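Lombricine kinase (Urechis caupo, PDB 3JPZ) catalyses the reversible transfer of the phosphoryl group of ATP to the guanidino compound lombricine, as a member of the phosphagen kinase family. Local coordinates at residues Glu110-Ser115 against Met350-Glu355; Asp177-Gln182 against Asn208-Leu213; Ala235-Phe240 against Ser332-Val337; His287-Ser290 against Lys294-Asp297; Arg307-Glu312 against Asp318-Ile323. All coordinates share one frame; numbering follows the deposited sequence.

Interaction 1: residues Glu110-Ser115 against Met350-Glu355; sequences EKYVKS and MEQALE
With CG beside its own backbone N (chi1 -62°), Y112 swings its ring toward helix 333-355, while E355, fully stretched beyond CG (chi2 173°), reaches back from the opposite direction. The two ends meet in a short hydrogen bond, from Y112 OH to E355 OE1 at 2.5 Å; OE1 accepts with its syn lone pair and lies in the plane of the tyrosine ring. The other carboxylate oxygen, E355 OE2, sits beside the ring edge, 3.2 Å from Y112 CE2. Tyrosine suits this place because only its tip needs a polar partner; lower down, Y112 CE2 packs against aliphatic carbon, 3.7 Å from E351 CG. Y112 immediately precedes strand 113-122 of the large antiparallel sheet, so the contact ties the start of that strand to the last turns of the helix. E351 bends its carboxylate away to the backbone N atoms of Q288 and L289. A water donates to Y112 OH (3.0 Å) and accepts a weak bond from Q352 NE2, whose amide stands almost perpendicular to the ring.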
# COMPACT_ATOMS: atom_id res chain seq x y z
N GLU A 110 -29.21 -30.03 13.95
CA GLU A 110 -28.30 -30.00 12.82
C GLU A 110 -29.01 -30.14 11.49
O GLU A 110 -28.37 -30.09 10.45
CB GLU A 110 -27.20 -31.04 13.00
CG GLU A 110 -26.34 -30.73 14.20
CD GLU A 110 -25.30 -31.77 14.50
OE1 GLU A 110 -25.38 -32.89 13.95
OE2 GLU A 110 -24.39 -31.47 15.30
N LYS A 111 -30.33 -30.28 11.51
CA LYS A 111 -31.11 -30.14 10.28
C LYS A 111 -31.07 -28.69 9.82
O LYS A 111 -31.27 -28.38 8.64
CB LYS A 111 -32.56 -30.58 10.51
CG LYS A 111 -32.72 -32.08 10.70
CD LYS A 111 -34.19 -32.49 10.79
CE LYS A 111 -34.82 -32.04 12.09
NZ LYS A 111 -34.13 -32.63 13.25
N TYR A 112 -30.81 -27.79 10.76
CA TYR A 112 -30.79 -26.37 10.47
C TYR A 112 -29.37 -25.81 10.54
O TYR A 112 -28.90 -25.20 9.57
CB TYR A 112 -31.75 -25.65 11.42
CG TYR A 112 -33.18 -26.12 11.24
CD1 TYR A 112 -33.70 -27.13 12.02
CD2 TYR A 112 -33.99 -25.57 10.25
CE1 TYR A 112 -35.01 -27.57 11.85
CE2 TYR A 112 -35.30 -26.02 10.06
CZ TYR A 112 -35.80 -27.01 10.87
OH TYR A 112 -37.09 -27.44 10.69
N VAL A 113 -28.67 -26.02 11.65
CA VAL A 113 -27.30 -25.54 11.76
C VAL A 113 -26.30 -26.52 11.16
O VAL A 113 -26.15 -27.64 11.64
CB VAL A 113 -26.92 -25.23 13.22
CG1 VAL A 113 -25.47 -24.80 13.31
CG2 VAL A 113 -27.82 -24.15 13.77
N LYS A 114 -25.61 -26.06 10.11
CA LYS A 114 -24.71 -26.90 9.33
C LYS A 114 -23.29 -26.88 9.87
O LYS A 114 -22.54 -27.83 9.69
CB LYS A 114 -24.70 -26.42 7.88
CG LYS A 114 -26.10 -26.33 7.26
CD LYS A 114 -26.82 -27.66 7.40
CE LYS A 114 -28.25 -27.60 6.87
NZ LYS A 114 -28.96 -28.90 7.08
N SER A 115 -22.91 -25.80 10.54
CA SER A 115 -21.58 -25.69 11.12
C SER A 115 -21.52 -24.52 12.08
O SER A 115 -22.42 -23.68 12.11
CB SER A 115 -20.52 -25.51 10.03
OG SER A 115 -20.74 -24.32 9.30
N MET A 350 -38.71 -19.89 14.49
CA MET A 350 -39.54 -19.20 13.50
C MET A 350 -39.56 -20.00 12.21
O MET A 350 -40.59 -20.08 11.54
CB MET A 350 -38.99 -17.81 13.22
CG MET A 350 -39.00 -16.88 14.40
SD MET A 350 -38.12 -15.36 14.02
CE MET A 350 -38.50 -14.38 15.45
N GLU A 351 -38.42 -20.59 11.87
CA GLU A 351 -38.34 -21.39 10.66
C GLU A 351 -39.35 -22.53 10.75
O GLU A 351 -40.13 -22.75 9.83
CB GLU A 351 -36.93 -21.94 10.46
CG GLU A 351 -36.73 -22.72 9.18
CD GLU A 351 -37.07 -21.92 7.93
OE1 GLU A 351 -36.74 -20.71 7.86
OE2 GLU A 351 -37.65 -22.51 7.01
N GLN A 352 -39.35 -23.23 11.88
CA GLN A 352 -40.21 -24.40 12.06
C GLN A 352 -41.67 -23.98 12.05
O GLN A 352 -42.51 -24.64 11.44
CB GLN A 352 -39.86 -25.14 13.35
CG GLN A 352 -38.46 -25.72 13.30
CD GLN A 352 -37.96 -26.23 14.65
OE1 GLN A 352 -38.23 -25.66 15.71
NE2 GLN A 352 -37.19 -27.31 14.60
N ALA A 353 -41.96 -22.87 12.73
CA ALA A 353 -43.30 -22.30 12.73
C ALA A 353 -43.82 -22.09 11.31
O ALA A 353 -44.96 -22.44 11.02
CB ALA A 353 -43.30 -20.98 13.47
N LEU A 354 -42.98 -21.52 10.45
CA LEU A 354 -43.35 -21.24 9.07
C LEU A 354 -43.45 -22.52 8.25
O LEU A 354 -44.27 -22.62 7.34
CB LEU A 354 -42.31 -20.32 8.42
CG LEU A 354 -42.18 -18.92 9.03
CD1 LEU A 354 -40.93 -18.23 8.52
CD2 LEU A 354 -43.42 -18.09 8.72
N GLU A 355 -42.59 -23.49 8.57
CA GLU A 355 -42.64 -24.80 7.92
C GLU A 355 -43.99 -25.45 8.18
O GLU A 355 -44.49 -26.20 7.35
CB GLU A 355 -41.52 -25.70 8.45
CG GLU A 355 -40.14 -25.35 7.95
CD GLU A 355 -39.05 -26.18 8.64
OE1 GLU A 355 -39.34 -26.78 9.69
OE2 GLU A 355 -37.91 -26.23 8.14
O HOH W 1 -38.00 -29.40 12.81

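Interaction 2: residues Asp177-Gln182 against Asn208-Leu213; sequences DHFLFQ and NEKTFL
K210 and D177 meet in a salt bridge, with K210 NZ 3.0 Å from D177 OD1. The ammonium group comes to the syn side of the carboxylate, 24° out of its plane, and a second, weak bond runs from K210 NZ to D177 OD2 (3.4 Å). D177 OD1 also takes a weak bond from Q173 NE2. Lysine suits the spot because its long extended chain packs K210 CB at the edge of the F179 ring, 3.7 Å from F179 CZ, and still carries NZ to the aspartate, whose side chain it crosses at about a right angle. That ring is sandwiched: D177 CB covers one face, and L213 CD1 makes a CH-pi contact with the opposite one, 4.1 Å from the centroid. Some backbone groups are satisfied from outside: F179 O by W215 NE1, and T211 N and F212 N both by N207 OD1. K210 lies in the loop and L213 on the second strand of the beta hairpin 203-207/212-216. Just after D177, H178, with its positive phi, closes helix 168-176 in a Schellman motif; this histidine is a predicted ATP-binding residue.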
# COMPACT_ATOMS: atom_id res chain seq x y z
N ASP A 177 -9.79 -26.98 2.82
CA ASP A 177 -10.18 -26.85 4.21
C ASP A 177 -10.72 -25.45 4.51
O ASP A 177 -11.15 -25.18 5.63
CB ASP A 177 -8.97 -27.10 5.12
CG ASP A 177 -8.40 -28.49 4.95
OD1 ASP A 177 -9.19 -29.43 4.72
OD2 ASP A 177 -7.16 -28.63 5.07
N HIS A 178 -10.69 -24.58 3.51
CA HIS A 178 -10.99 -23.16 3.72
C HIS A 178 -10.15 -22.60 4.86
O HIS A 178 -10.63 -21.79 5.65
CB HIS A 178 -12.47 -22.94 4.04
CG HIS A 178 -13.41 -23.70 3.16
ND1 HIS A 178 -13.55 -23.45 1.81
CD2 HIS A 178 -14.28 -24.70 3.44
CE1 HIS A 178 -14.45 -24.26 1.30
NE2 HIS A 178 -14.91 -25.03 2.27
N PHE A 179 -8.89 -23.03 4.93
CA PHE A 179 -7.96 -22.60 5.98
C PHE A 179 -6.95 -21.57 5.49
O PHE A 179 -6.10 -21.12 6.25
CB PHE A 179 -7.15 -23.80 6.48
CG PHE A 179 -7.89 -24.70 7.42
CD1 PHE A 179 -9.15 -24.38 7.88
CD2 PHE A 179 -7.30 -25.87 7.87
CE1 PHE A 179 -9.82 -25.21 8.76
CE2 PHE A 179 -7.96 -26.71 8.74
CZ PHE A 179 -9.22 -26.38 9.19
N LEU A 180 -7.00 -21.22 4.21
CA LEU A 180 -5.98 -20.36 3.65
C LEU A 180 -6.34 -18.89 3.79
O LEU A 180 -7.50 -18.51 3.68
CB LEU A 180 -5.77 -20.66 2.17
CG LEU A 180 -4.56 -19.96 1.56
CD1 LEU A 180 -3.29 -20.73 1.87
CD2 LEU A 180 -4.73 -19.77 0.06
N PHE A 181 -5.33 -18.07 4.04
CA PHE A 181 -5.47 -16.63 3.91
C PHE A 181 -4.47 -16.10 2.89
O PHE A 181 -3.39 -16.66 2.69
CB PHE A 181 -5.32 -15.92 5.26
CG PHE A 181 -3.95 -16.05 5.89
CD1 PHE A 181 -2.97 -15.10 5.65
CD2 PHE A 181 -3.66 -17.09 6.75
CE1 PHE A 181 -1.72 -15.20 6.23
CE2 PHE A 181 -2.41 -17.20 7.35
CZ PHE A 181 -1.44 -16.25 7.09
N GLN A 182 -4.86 -15.01 2.23
CA GLN A 182 -4.09 -14.43 1.13
C GLN A 182 -3.54 -13.09 1.58
O GLN A 182 -3.94 -12.57 2.62
CB GLN A 182 -5.01 -14.20 -0.07
CG GLN A 182 -5.87 -15.39 -0.47
CD GLN A 182 -5.22 -16.25 -1.52
OE1 GLN A 182 -4.10 -16.74 -1.33
NE2 GLN A 182 -5.91 -16.45 -2.64
N ASN A 208 -4.93 -31.78 13.83
CA ASN A 208 -5.19 -32.88 12.91
C ASN A 208 -6.67 -33.04 12.54
O ASN A 208 -6.99 -33.40 11.41
CB ASN A 208 -4.65 -34.17 13.50
CG ASN A 208 -3.16 -34.11 13.74
OD1 ASN A 208 -2.48 -33.21 13.24
ND2 ASN A 208 -2.63 -35.05 14.52
N GLU A 209 -7.55 -32.76 13.49
CA GLU A 209 -8.99 -32.92 13.26
C GLU A 209 -9.54 -31.81 12.39
O GLU A 209 -10.64 -31.93 11.84
CB GLU A 209 -9.76 -32.97 14.59
CG GLU A 209 -9.61 -34.29 15.35
CD GLU A 209 -10.55 -34.39 16.54
OE1 GLU A 209 -11.78 -34.31 16.34
OE2 GLU A 209 -10.05 -34.56 17.67
N LYS A 210 -8.77 -30.73 12.25
CA LYS A 210 -9.19 -29.56 11.48
C LYS A 210 -10.39 -28.89 12.14
O LYS A 210 -11.38 -28.55 11.49
CB LYS A 210 -9.52 -29.96 10.04
CG LYS A 210 -8.36 -30.62 9.30
CD LYS A 210 -8.61 -30.72 7.80
CE LYS A 210 -7.43 -31.31 7.07
NZ LYS A 210 -7.84 -31.90 5.77
N THR A 211 -10.28 -28.71 13.45
CA THR A 211 -11.32 -28.05 14.24
C THR A 211 -10.73 -26.86 15.00
O THR A 211 -11.46 -26.13 15.67
CB THR A 211 -11.91 -29.01 15.27
OG1 THR A 211 -10.85 -29.61 16.02
CG2 THR A 211 -12.73 -30.10 14.59
N PHE A 212 -9.42 -26.69 14.91
CA PHE A 212 -8.74 -25.57 15.55
C PHE A 212 -7.70 -25.04 14.59
O PHE A 212 -6.77 -25.74 14.21
CB PHE A 212 -8.09 -26.01 16.86
CG PHE A 212 -7.87 -24.89 17.83
CD1 PHE A 212 -8.94 -24.16 18.31
CD2 PHE A 212 -6.60 -24.58 18.28
CE1 PHE A 212 -8.74 -23.13 19.21
CE2 PHE A 212 -6.39 -23.56 19.17
CZ PHE A 212 -7.46 -22.83 19.64
N LEU A 213 -7.88 -23.78 14.20
CA LEU A 213 -7.11 -23.18 13.13
C LEU A 213 -6.44 -21.90 13.63
O LEU A 213 -7.05 -21.11 14.33
CB LEU A 213 -8.02 -22.86 11.94
CG LEU A 213 -7.46 -21.92 10.87
CD1 LEU A 213 -6.34 -22.59 10.07
CD2 LEU A 213 -8.60 -21.47 9.97

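Interaction 3: residues Ala235-Phe240 against Ser332-Val337; sequences AVFERF and SEREFV
F237 reaches from helix 233-252 to the first turn of helix 333-355, its CG set anti to the backbone N (chi1 -174°). From CB the side chain passes to CG, 4.0 Å from V337 CG2, and then to CD1, which approaches that same methyl to 3.6 Å. V337 CG2 thus stands over one ring face in a CH-pi contact, 3.9 Å from the centroid and 21° off the normal. CE1 still feels this methyl and also approaches E333 CB (4.1 Å). Farther round the ring, CE2 lies 3.9 Å from R334 CB, and the tip, CZ, ends 3.5 Å from R334 CA. A flat, wholly apolar phenylalanine fits here because this turn presents backbone and aliphatic carbon to the ring: R334 NE and E333 OE1 turn away to D97. S332 and E335 secure that turn as a capping box. The short helical segments run nearly antiparallel (163°), their axes 11.4 Å apart, and F237 and F240 also touch I118 of strand 113-122, while V337 approaches A280 of strand 279-285.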
# COMPACT_ATOMS: atom_id res chain seq x y z
N ALA A 235 -19.35 -27.32 22.20
CA ALA A 235 -18.12 -28.06 21.99
C ALA A 235 -17.09 -27.16 21.31
O ALA A 235 -15.91 -27.21 21.63
CB ALA A 235 -18.39 -29.29 21.15
N VAL A 236 -17.56 -26.32 20.39
CA VAL A 236 -16.68 -25.42 19.65
C VAL A 236 -16.07 -24.37 20.56
O VAL A 236 -14.90 -24.01 20.42
CB VAL A 236 -17.45 -24.69 18.53
CG1 VAL A 236 -16.57 -23.60 17.92
CG2 VAL A 236 -17.88 -25.66 17.47
N PHE A 237 -16.87 -23.89 21.50
CA PHE A 237 -16.42 -22.90 22.47
C PHE A 237 -15.48 -23.57 23.46
O PHE A 237 -14.51 -22.96 23.91
CB PHE A 237 -17.63 -22.31 23.19
CG PHE A 237 -17.29 -21.15 24.11
CD1 PHE A 237 -16.54 -20.09 23.66
CD2 PHE A 237 -17.76 -21.13 25.41
CE1 PHE A 237 -16.24 -19.03 24.50
CE2 PHE A 237 -17.47 -20.08 26.26
CZ PHE A 237 -16.71 -19.02 25.80
N GLU A 238 -15.76 -24.82 23.80
CA GLU A 238 -14.97 -25.54 24.80
C GLU A 238 -13.54 -25.70 24.32
O GLU A 238 -12.59 -25.52 25.09
CB GLU A 238 -15.56 -26.93 25.07
CG GLU A 238 -14.90 -27.67 26.24
CD GLU A 238 -13.53 -28.27 25.91
OE1 GLU A 238 -13.27 -28.62 24.73
OE2 GLU A 238 -12.71 -28.41 26.85
N ARG A 239 -13.40 -26.06 23.06
CA ARG A 239 -12.09 -26.21 22.43
C ARG A 239 -11.46 -24.84 22.28
O ARG A 239 -10.27 -24.66 22.51
CB ARG A 239 -12.25 -26.89 21.07
CG ARG A 239 -11.01 -26.85 20.18
CD ARG A 239 -11.17 -27.78 18.98
NE ARG A 239 -11.27 -29.18 19.39
CZ ARG A 239 -12.38 -29.90 19.35
NH1 ARG A 239 -13.52 -29.37 18.91
NH2 ARG A 239 -12.36 -31.17 19.75
N PHE A 240 -12.27 -23.88 21.89
CA PHE A 240 -11.85 -22.50 21.73
C PHE A 240 -11.10 -21.99 22.97
O PHE A 240 -9.96 -21.56 22.88
CB PHE A 240 -13.10 -21.67 21.46
CG PHE A 240 -12.85 -20.21 21.26
CD1 PHE A 240 -12.43 -19.73 20.02
CD2 PHE A 240 -13.08 -19.31 22.28
CE1 PHE A 240 -12.22 -18.37 19.83
CE2 PHE A 240 -12.88 -17.96 22.09
CZ PHE A 240 -12.45 -17.49 20.86
N SER A 332 -19.14 -10.67 27.61
CA SER A 332 -17.99 -11.56 27.62
C SER A 332 -18.07 -12.54 26.45
O SER A 332 -19.06 -12.59 25.73
CB SER A 332 -17.89 -12.32 28.93
OG SER A 332 -18.92 -13.29 29.02
N GLU A 333 -17.00 -13.32 26.27
CA GLU A 333 -16.92 -14.30 25.19
C GLU A 333 -18.02 -15.34 25.35
O GLU A 333 -18.70 -15.70 24.39
CB GLU A 333 -15.56 -15.00 25.21
CG GLU A 333 -14.39 -14.10 24.88
CD GLU A 333 -13.82 -13.41 26.09
OE1 GLU A 333 -14.40 -13.55 27.19
OE2 GLU A 333 -12.79 -12.71 25.95
N ARG A 334 -18.18 -15.82 26.58
CA ARG A 334 -19.21 -16.80 26.89
C ARG A 334 -20.58 -16.20 26.62
O ARG A 334 -21.44 -16.86 26.05
CB ARG A 334 -19.08 -17.25 28.35
CG ARG A 334 -20.03 -18.36 28.75
CD ARG A 334 -21.37 -17.82 29.21
NE ARG A 334 -21.21 -16.90 30.33
CZ ARG A 334 -22.20 -16.30 30.97
NH1 ARG A 334 -23.46 -16.52 30.63
NH2 ARG A 334 -21.93 -15.48 31.97
N GLU A 335 -20.78 -14.94 27.00
CA GLU A 335 -22.07 -14.29 26.78
C GLU A 335 -22.42 -14.12 25.30
O GLU A 335 -23.58 -14.24 24.92
CB GLU A 335 -22.11 -12.93 27.48
CG GLU A 335 -22.34 -13.03 28.99
CD GLU A 335 -22.42 -11.67 29.67
OE1 GLU A 335 -21.64 -10.76 29.30
OE2 GLU A 335 -23.26 -11.52 30.58
N PHE A 336 -21.42 -13.83 24.48
CA PHE A 336 -21.66 -13.63 23.06
C PHE A 336 -22.07 -14.94 22.40
O PHE A 336 -22.95 -14.95 21.53
CB PHE A 336 -20.43 -13.06 22.37
CG PHE A 336 -20.37 -11.57 22.39
CD1 PHE A 336 -19.29 -10.91 22.92
CD2 PHE A 336 -21.42 -10.82 21.87
CE1 PHE A 336 -19.24 -9.53 22.93
CE2 PHE A 336 -21.38 -9.44 21.88
CZ PHE A 336 -20.28 -8.80 22.41
N VAL A 337 -21.42 -16.02 22.81
CA VAL A 337 -21.80 -17.35 22.37
C VAL A 337 -23.23 -17.65 22.80
O VAL A 337 -23.97 -18.29 22.05
CB VAL A 337 -20.87 -18.44 22.95
CG1 VAL A 337 -21.28 -19.81 22.44
CG2 VAL A 337 -19.42 -18.16 22.59

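Interaction 4: residues His287-Ser290 against Lys294-Asp297; sequences HQLS and KFED
The tight connection between strand 279-285 and helix 295-301 folds back on itself here, laying the 3-10 residues L289 and S290 against F295, the first residue after the helix N-cap. S290 CA sits almost exactly over the middle of the F295 ring, 3.6 Å from the centroid and only 13° off the normal, a CH-pi contact made by the backbone. S290 CB continues over the same ring, 3.8 Å from F295 CE2. A small serine lets the ring come down on the main chain, and its chi1 of 56° turns OG back to give a hydrogen bond to L286 O. F295 CG lies anti to its own N (chi1 175°), which sends the ring across the turn. L289 meets it twice: its carbonyl O lies 3.2 Å from F295 CB, and its side-chain CG lies 4.0 Å from F295 CD1, the two side chains crossing at about a right angle. L289 also packs on L347, M350 and L354 of helix 333-355, where leucine's branched end is at home. With no hydrogen bond linking the segments, cohesion here is mainly dispersive, probably helped by a CA-H polarised by the peptide groups flanking it.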
# COMPACT_ATOMS: atom_id res chain seq x y z
N HIS A 287 -34.98 -21.65 5.01
CA HIS A 287 -35.74 -21.59 3.77
C HIS A 287 -36.86 -20.56 3.85
O HIS A 287 -36.95 -19.65 3.04
CB HIS A 287 -36.31 -22.97 3.42
CG HIS A 287 -35.26 -23.99 3.09
ND1 HIS A 287 -34.37 -23.83 2.05
CD2 HIS A 287 -34.97 -25.19 3.65
CE1 HIS A 287 -33.57 -24.88 2.00
NE2 HIS A 287 -33.92 -25.72 2.95
N GLN A 288 -37.70 -20.70 4.86
CA GLN A 288 -38.93 -19.93 4.95
C GLN A 288 -38.69 -18.55 5.52
O GLN A 288 -39.26 -17.56 5.06
CB GLN A 288 -39.95 -20.67 5.82
CG GLN A 288 -40.39 -21.99 5.22
CD GLN A 288 -40.74 -21.84 3.76
OE1 GLN A 288 -41.63 -21.07 3.41
NE2 GLN A 288 -40.03 -22.56 2.90
N LEU A 289 -37.82 -18.48 6.52
CA LEU A 289 -37.69 -17.26 7.32
C LEU A 289 -37.01 -16.16 6.51
O LEU A 289 -37.29 -14.98 6.69
CB LEU A 289 -36.90 -17.55 8.60
CG LEU A 289 -36.86 -16.39 9.59
CD1 LEU A 289 -38.27 -15.98 9.99
CD2 LEU A 289 -36.03 -16.75 10.81
N SER A 290 -36.13 -16.56 5.61
CA SER A 290 -35.41 -15.62 4.76
C SER A 290 -36.33 -15.00 3.71
O SER A 290 -35.99 -13.99 3.10
CB SER A 290 -34.26 -16.33 4.06
OG SER A 290 -34.73 -17.44 3.33
N LYS A 294 -40.05 -9.71 7.63
CA LYS A 294 -39.40 -9.16 8.81
C LYS A 294 -38.08 -9.86 9.10
O LYS A 294 -37.54 -9.77 10.20
CB LYS A 294 -40.33 -9.27 10.02
CG LYS A 294 -41.70 -8.61 9.81
CD LYS A 294 -42.11 -7.76 11.02
CE LYS A 294 -43.61 -7.77 11.26
NZ LYS A 294 -44.38 -6.98 10.26
N PHE A 295 -37.55 -10.54 8.10
CA PHE A 295 -36.34 -11.34 8.27
C PHE A 295 -35.19 -10.46 8.75
O PHE A 295 -34.53 -10.77 9.75
CB PHE A 295 -36.00 -12.03 6.94
CG PHE A 295 -34.71 -12.80 6.95
CD1 PHE A 295 -34.39 -13.65 8.00
CD2 PHE A 295 -33.83 -12.69 5.88
CE1 PHE A 295 -33.21 -14.37 7.99
CE2 PHE A 295 -32.65 -13.42 5.87
CZ PHE A 295 -32.34 -14.25 6.91
N GLU A 296 -34.96 -9.36 8.05
CA GLU A 296 -33.86 -8.45 8.35
C GLU A 296 -34.06 -7.82 9.72
O GLU A 296 -33.13 -7.66 10.50
CB GLU A 296 -33.82 -7.34 7.31
CG GLU A 296 -32.43 -6.90 6.98
CD GLU A 296 -31.63 -8.02 6.40
OE1 GLU A 296 -32.12 -8.65 5.43
OE2 GLU A 296 -30.53 -8.30 6.92
N ASP A 297 -35.30 -7.44 9.98
CA ASP A 297 -35.68 -6.86 11.25
C ASP A 297 -35.26 -7.82 12.36
O ASP A 297 -34.69 -7.41 13.37
CB ASP A 297 -37.20 -6.66 11.35
CG ASP A 297 -37.84 -6.20 10.03
OD1 ASP A 297 -37.45 -6.68 8.94
OD2 ASP A 297 -38.77 -5.37 10.10

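Interaction 5: residues Arg307-Glu312 against Asp318-Ile323; sequences RGTGGE and DDVYDI
R307 and D322 face each other as an antiparallel hydrogen-bonded pair, and their side chains rise from the same side of the sheet, side by side and pointing the same way. R307 N gives a bond to D322 O (3.0 Å), and D322 N returns one to R307 O (2.8 Å). The aliphatic parts touch, R307 CG lying 3.8 Å from D322 CB, but the charged ends do not pair: guanidinium and carboxylate planes stand 49° apart, with D322 OD1 well out of the guanidinium plane. Arginine instead extends past its neighbour, its chain straight from CG to NE, to give R307 NH1 to E312 OE2 at 2.8 Å, nearly in the guanidinium plane but from above the carboxylate. D322 OD1 is claimed by R279 in a salt bridge, and a water links D322 OD2 with T309 O. Farther along, T309 crosses V320 at about a right angle, T309 CG2 pressing tightly on V320 CG1 (3.5 Å). A type I turn from G308 to G311 shapes the loop, and G311 adopts backbone angles where a side chain would collide with the preceding carbonyl. R307, T309, G310 and E312 contact ADP in a structure of this protein, so this loop forms part of the nucleotide site. Strand 304-307 is an outermost strand of the sheet within this chain; strand 320-325 lies between it and strand 279-285, with Y321 meeting the F295 ring edge-to-face.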
# COMPACT_ATOMS: atom_id res chain seq x y z
N ARG A 307 -24.76 -12.94 6.54
CA ARG A 307 -24.17 -12.91 5.22
C ARG A 307 -24.30 -14.30 4.63
O ARG A 307 -24.81 -15.21 5.28
CB ARG A 307 -22.71 -12.44 5.26
CG ARG A 307 -21.76 -13.37 5.98
CD ARG A 307 -20.41 -12.71 6.16
NE ARG A 307 -19.39 -13.63 6.64
CZ ARG A 307 -18.20 -13.25 7.10
NH1 ARG A 307 -17.89 -11.97 7.15
NH2 ARG A 307 -17.32 -14.15 7.51
N GLY A 308 -23.87 -14.46 3.38
CA GLY A 308 -23.91 -15.75 2.73
C GLY A 308 -22.83 -16.63 3.32
O GLY A 308 -22.09 -16.20 4.21
N THR A 309 -22.73 -17.84 2.81
CA THR A 309 -21.82 -18.83 3.39
C THR A 309 -20.37 -18.62 3.00
O THR A 309 -19.47 -19.20 3.63
CB THR A 309 -22.21 -20.25 2.96
OG1 THR A 309 -22.60 -20.25 1.59
CG2 THR A 309 -23.36 -20.76 3.82
N GLY A 310 -20.12 -17.79 1.99
CA GLY A 310 -18.78 -17.64 1.45
C GLY A 310 -18.04 -16.38 1.83
O GLY A 310 -16.99 -16.07 1.26
N GLY A 311 -18.56 -15.64 2.80
CA GLY A 311 -17.97 -14.37 3.19
C GLY A 311 -18.93 -13.26 2.82
O GLY A 311 -20.07 -13.54 2.45
N GLU A 312 -18.49 -12.01 2.91
CA GLU A 312 -19.32 -10.88 2.52
C GLU A 312 -19.69 -10.97 1.05
O GLU A 312 -18.92 -11.47 0.23
CB GLU A 312 -18.62 -9.55 2.78
CG GLU A 312 -18.22 -9.32 4.22
CD GLU A 312 -19.40 -9.42 5.18
OE1 GLU A 312 -20.56 -9.28 4.74
OE2 GLU A 312 -19.15 -9.65 6.37
N ASP A 318 -28.57 -22.34 -0.82
CA ASP A 318 -29.57 -23.23 -0.25
C ASP A 318 -30.15 -22.61 1.02
O ASP A 318 -30.51 -23.32 1.96
CB ASP A 318 -28.93 -24.58 0.08
CG ASP A 318 -29.91 -25.73 -0.03
OD1 ASP A 318 -31.10 -25.49 -0.32
OD2 ASP A 318 -29.49 -26.89 0.15
N ASP A 319 -30.22 -21.29 1.03
CA ASP A 319 -30.79 -20.53 2.13
C ASP A 319 -30.03 -20.77 3.42
O ASP A 319 -30.61 -20.67 4.51
CB ASP A 319 -32.27 -20.89 2.29
CG ASP A 319 -33.05 -20.63 1.04
OD1 ASP A 319 -32.62 -19.75 0.26
OD2 ASP A 319 -34.08 -21.30 0.82
N VAL A 320 -28.75 -21.08 3.31
CA VAL A 320 -27.88 -21.18 4.47
C VAL A 320 -27.16 -19.85 4.68
O VAL A 320 -26.41 -19.39 3.82
CB VAL A 320 -26.83 -22.28 4.31
CG1 VAL A 320 -25.92 -22.32 5.54
CG2 VAL A 320 -27.52 -23.64 4.09
N TYR A 321 -27.41 -19.22 5.82
CA TYR A 321 -26.80 -17.95 6.14
C TYR A 321 -25.75 -18.10 7.22
O TYR A 321 -25.91 -18.89 8.15
CB TYR A 321 -27.85 -16.96 6.60
CG TYR A 321 -28.84 -16.62 5.53
CD1 TYR A 321 -29.92 -17.45 5.27
CD2 TYR A 321 -28.69 -15.48 4.77
CE1 TYR A 321 -30.82 -17.14 4.30
CE2 TYR A 321 -29.59 -15.17 3.79
CZ TYR A 321 -30.65 -16.00 3.56
OH TYR A 321 -31.55 -15.68 2.58
N ASP A 322 -24.68 -17.35 7.08
CA ASP A 322 -23.73 -17.20 8.16
C ASP A 322 -24.28 -16.16 9.12
O ASP A 322 -24.48 -15.00 8.76
CB ASP A 322 -22.38 -16.76 7.63
CG ASP A 322 -21.37 -16.58 8.73
OD1 ASP A 322 -21.60 -15.71 9.61
OD2 ASP A 322 -20.37 -17.31 8.72
N ILE A 323 -24.54 -16.60 10.34
CA ILE A 323 -25.15 -15.77 11.36
C ILE A 323 -24.17 -15.70 12.50
O ILE A 323 -23.65 -16.71 12.96
CB ILE A 323 -26.48 -16.37 11.80
CG1 ILE A 323 -27.47 -16.34 10.63
CG2 ILE A 323 -27.05 -15.62 13.01
CD1 ILE A 323 -28.14 -15.02 10.40
O HOH W 2 -18.90 -18.34 6.53

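Interactions 2, 4 and 5 follow one another along the chain; interaction 3 encloses 4 and 5, and interaction 1 encloses all the others. Interactions 1, 2 and 5 reach the same eight-stranded antiparallel sheet, while 1 and 3 use opposite ends of helix 333-355, their centres 22 Å apart. Interactions 1, 4 and 5 cluster, with centres 12 to 14 Å apart: L354 packs on Q288, and H287 ND1 bonds to D319 OD2. The centres of interactions 2 and 4 are farthest apart, at 31 Å. Interaction 2 touches interaction 3 where F212 meets R239 and F240. Helix, hairpin and turns thus pack around one sheet, whose strands and loops supply ADP-contacting residues in interactions 1 and 5.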